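Local coordinates for cytochrome c7 (Geobacter sulfurreducens, PDB 3H34), which probably carries electrons as a small multiheme c-type cytochrome, one of a family involved in Fe(III) respiration, at residues K18-F23 against G52-R57. Sequence-based numbering, arbitrary orientation.
Sequences KRHSEF and GCHEVR. With HEM (protoporphyrin IX containing Fe), chain C.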
loop_
_atom_site.group_PDB
_atom_site.type_symbol
_atom_site.label_atom_id
_atom_site.label_comp_id
_atom_site.label_asym_id
_atom_site.label_seq_id
_atom_site.Cartn_x
_atom_site.Cartn_y
_atom_site.Cartn_z
ATOM N N LYS A 18 3.439 5.963 7.401
ATOM C CA LYS A 18 3.138 7.208 8.099
ATOM C C LYS A 18 2.850 8.335 7.110
ATOM O O LYS A 18 1.860 9.053 7.251
ATOM C CB LYS A 18 4.309 7.597 9.013
ATOM C CG LYS A 18 4.088 8.870 9.828
ATOM C CD LYS A 18 2.886 8.737 10.755
ATOM C CE LYS A 18 2.765 9.931 11.693
ATOM N NZ LYS A 18 2.665 11.222 10.961
ATOM N N ARG A 19 3.708 8.482 6.106
ATOM C CA ARG A 19 3.517 9.537 5.116
ATOM C C ARG A 19 2.136 9.446 4.471
ATOM O O ARG A 19 1.494 10.469 4.217
ATOM C CB ARG A 19 4.600 9.466 4.036
ATOM C CG ARG A 19 4.514 10.592 3.006
ATOM C CD ARG A 19 5.778 10.684 2.162
ATOM N NE ARG A 19 5.753 11.832 1.258
ATOM C CZ ARG A 19 5.121 11.858 0.089
ATOM N NH1 ARG A 19 4.457 10.794 -0.335
ATOM N NH2 ARG A 19 5.152 12.956 -0.658
ATOM N N HIS A 20 1.674 8.228 4.207
ATOM C CA HIS A 20 0.365 8.056 3.585
ATOM C C HIS A 20 -0.784 8.652 4.390
ATOM O O HIS A 20 -1.818 8.994 3.828
ATOM C CB HIS A 20 0.089 6.579 3.298
ATOM C CG HIS A 20 0.560 6.135 1.948
ATOM N ND1 HIS A 20 1.884 6.034 1.584
ATOM C CD2 HIS A 20 -0.152 5.799 0.843
ATOM C CE1 HIS A 20 1.928 5.654 0.294
ATOM N NE2 HIS A 20 0.713 5.499 -0.198
ATOM N N SER A 21 -0.615 8.777 5.704
ATOM C CA SER A 21 -1.675 9.359 6.517
ATOM C C SER A 21 -1.819 10.853 6.262
ATOM O O SER A 21 -2.770 11.480 6.723
ATOM C CB SER A 21 -1.426 9.101 8.003
ATOM O OG SER A 21 -1.825 7.785 8.337
ATOM N N GLU A 22 -0.873 11.424 5.524
ATOM C CA GLU A 22 -0.935 12.842 5.197
ATOM C C GLU A 22 -1.848 13.017 3.987
ATOM O O GLU A 22 -2.301 14.124 3.692
ATOM C CB GLU A 22 0.459 13.385 4.864
ATOM N N PHE A 23 -2.126 11.906 3.307
ATOM C CA PHE A 23 -2.957 11.895 2.105
ATOM C C PHE A 23 -4.264 11.125 2.282
ATOM O O PHE A 23 -5.246 11.379 1.576
ATOM C CB PHE A 23 -2.169 11.259 0.951
ATOM C CG PHE A 23 -0.946 12.031 0.553
ATOM C CD1 PHE A 23 0.278 11.786 1.169
ATOM C CD2 PHE A 23 -1.020 13.022 -0.420
ATOM C CE1 PHE A 23 1.416 12.522 0.821
ATOM C CE2 PHE A 23 0.110 13.763 -0.776
ATOM C CZ PHE A 23 1.328 13.514 -0.156
ATOM N N GLY A 52 -5.261 0.459 -6.737
ATOM C CA GLY A 52 -6.577 1.034 -6.950
ATOM C C GLY A 52 -6.690 2.496 -6.555
ATOM O O GLY A 52 -7.190 3.319 -7.325
ATOM N N CYS A 53 -6.234 2.836 -5.356
ATOM C CA CYS A 53 -6.320 4.225 -4.923
ATOM C C CYS A 53 -5.473 5.128 -5.804
ATOM O O CYS A 53 -5.894 6.226 -6.171
ATOM C CB CYS A 53 -5.873 4.377 -3.475
ATOM S SG CYS A 53 -5.875 6.117 -2.939
ATOM N N HIS A 54 -4.273 4.666 -6.139
ATOM C CA HIS A 54 -3.380 5.445 -6.990
ATOM C C HIS A 54 -4.063 5.731 -8.319
ATOM O O HIS A 54 -3.942 6.827 -8.870
ATOM C CB HIS A 54 -2.082 4.675 -7.238
ATOM C CG HIS A 54 -1.248 4.490 -6.011
ATOM N ND1 HIS A 54 -0.120 3.703 -5.958
ATOM C CD2 HIS A 54 -1.384 5.021 -4.769
ATOM C CE1 HIS A 54 0.379 3.782 -4.714
ATOM N NE2 HIS A 54 -0.352 4.573 -3.953
ATOM N N GLU A 55 -4.785 4.740 -8.829
ATOM C CA GLU A 55 -5.481 4.890 -10.101
ATOM C C GLU A 55 -6.587 5.943 -10.039
ATOM O O GLU A 55 -6.668 6.818 -10.903
ATOM C CB GLU A 55 -6.072 3.546 -10.538
ATOM C CG GLU A 55 -6.689 3.568 -11.922
ATOM C CD GLU A 55 -5.706 4.021 -12.984
ATOM O OE1 GLU A 55 -4.616 3.421 -13.080
ATOM O OE2 GLU A 55 -6.025 4.976 -13.723
ATOM N N VAL A 56 -7.431 5.866 -9.016
ATOM C CA VAL A 56 -8.536 6.808 -8.879
ATOM C C VAL A 56 -8.081 8.233 -8.582
ATOM O O VAL A 56 -8.677 9.194 -9.071
ATOM C CB VAL A 56 -9.525 6.366 -7.774
ATOM C CG1 VAL A 56 -8.835 6.349 -6.428
ATOM C CG2 VAL A 56 -10.726 7.305 -7.740
ATOM N N ARG A 57 -7.025 8.371 -7.789
ATOM C CA ARG A 57 -6.532 9.697 -7.435
ATOM C C ARG A 57 -5.558 10.295 -8.443
ATOM O O ARG A 57 -5.307 11.498 -8.428
ATOM C CB ARG A 57 -5.894 9.664 -6.045
ATOM C CG ARG A 57 -6.877 9.287 -4.958
ATOM C CD ARG A 57 -6.406 9.732 -3.593
ATOM N NE ARG A 57 -7.364 9.358 -2.556
ATOM C CZ ARG A 57 -7.219 9.640 -1.266
ATOM N NH1 ARG A 57 -6.152 10.307 -0.849
ATOM N NH2 ARG A 57 -8.140 9.251 -0.395
HETATM C CHA HEM C . 2.143 7.540 -3.218
HETATM C CHB HEM C . 2.830 2.802 -2.369
HETATM C CHC HEM C . -1.726 2.536 -0.697
HETATM C CHD HEM C . -2.531 7.129 -2.032
HETATM C C1A HEM C . 2.743 6.287 -3.051
HETATM C C2A HEM C . 4.122 5.980 -3.410
HETATM C C3A HEM C . 4.272 4.642 -3.252
HETATM C C4A HEM C . 3.037 4.133 -2.719
HETATM C CMA HEM C . 5.460 3.792 -3.675
HETATM C CAA HEM C . 5.221 6.964 -3.823
HETATM C CBA HEM C . 5.434 8.049 -2.778
HETATM C CGA HEM C . 5.874 7.486 -1.439
HETATM O O1A HEM C . 5.644 8.153 -0.409
HETATM O O2A HEM C . 6.461 6.386 -1.423
HETATM C C1B HEM C . 1.637 2.320 -1.812
HETATM C C2B HEM C . 1.419 0.961 -1.372
HETATM C C3B HEM C . 0.173 0.911 -0.859
HETATM C C4B HEM C . -0.402 2.231 -1.002
HETATM C CMB HEM C . 2.394 -0.212 -1.462
HETATM C CAB HEM C . -0.544 -0.301 -0.274
HETATM C CBB HEM C . 0.163 -0.985 0.886
HETATM C C1C HEM C . -2.345 3.751 -0.964
HETATM C C2C HEM C . -3.762 3.999 -0.750
HETATM C C3C HEM C . -4.008 5.287 -1.140
HETATM C C4C HEM C . -2.730 5.822 -1.591
HETATM C CMC HEM C . -4.795 2.981 -0.268
HETATM C CAC HEM C . -5.346 6.051 -1.198
HETATM C CBC HEM C . -6.462 5.684 -0.232
HETATM C C1D HEM C . -1.302 7.636 -2.448
HETATM C C2D HEM C . -1.098 8.991 -2.904
HETATM C C3D HEM C . 0.199 9.107 -3.237
HETATM C C4D HEM C . 0.813 7.819 -2.977
HETATM C CMD HEM C . -2.134 10.102 -2.983
HETATM C CAD HEM C . 0.900 10.348 -3.768
HETATM C CBD HEM C . 1.630 11.079 -2.653
HETATM C CGD HEM C . 2.508 12.197 -3.171
HETATM O O1D HEM C . 1.992 13.075 -3.891
HETATM O O2D HEM C . 3.716 12.199 -2.856
HETATM N NA HEM C . 2.077 5.150 -2.615
HETATM N NB HEM C . 0.497 3.101 -1.591
HETATM N NC HEM C . -1.717 4.860 -1.515
HETATM N ND HEM C . -0.114 6.910 -2.511
HETATM FE FE HEM C . 0.176 5.011 -2.061
#
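H20 and H54 meet through a heme iron: this is the bis-histidine c-type heme site of a cytochrome c7, where the short helix 17-20 and the turn after it face the end of helix 43-57 across the porphyrin. Each imidazole gives NE2 to the iron, and the bonds H20 NE2–FE and H54 NE2–FE are both 2.0 Å. The two rings thus approach the metal edge-on from opposite faces of the macrocycle. Both are fixed in rotation from behind: ND1 of H20 is hydrogen-bonded to the carbonyl of T16, and ND1 of H54 to that of P61, which would make each imidazole a somewhat stronger ligand. H54 follows C53 directly, as in the CXXCH heme-binding motif, and C53 SG is joined covalently to HEM CAC at 1.8 Å.

On the H20 side, the straight R19 side chain (chi2 166°, chi3 -175°) carries its guanidinium to the propionates. NH2 and NH1 both point at O2D of one carboxylate, R19 NH2 at 2.7 Å, while NH1 adds a weak bond to O1A of the other. Beside this guanidinium, against the O2D propionate arm, lies the F23 ring: F23 CE1 sits over one guanidinium face, toward the rim, 3.6 Å above the plane, and CBD of that arm sits over the ring, 3.5 Å from F23 CZ.

One direct polar link goes round the heme edge. The R57 guanidinium lies with one face over the thioether carbon CAC, and NH1 donates in the plane of the group to F23 O at 2.8 Å, reaching that oxygen from 48° above the carbonyl plane.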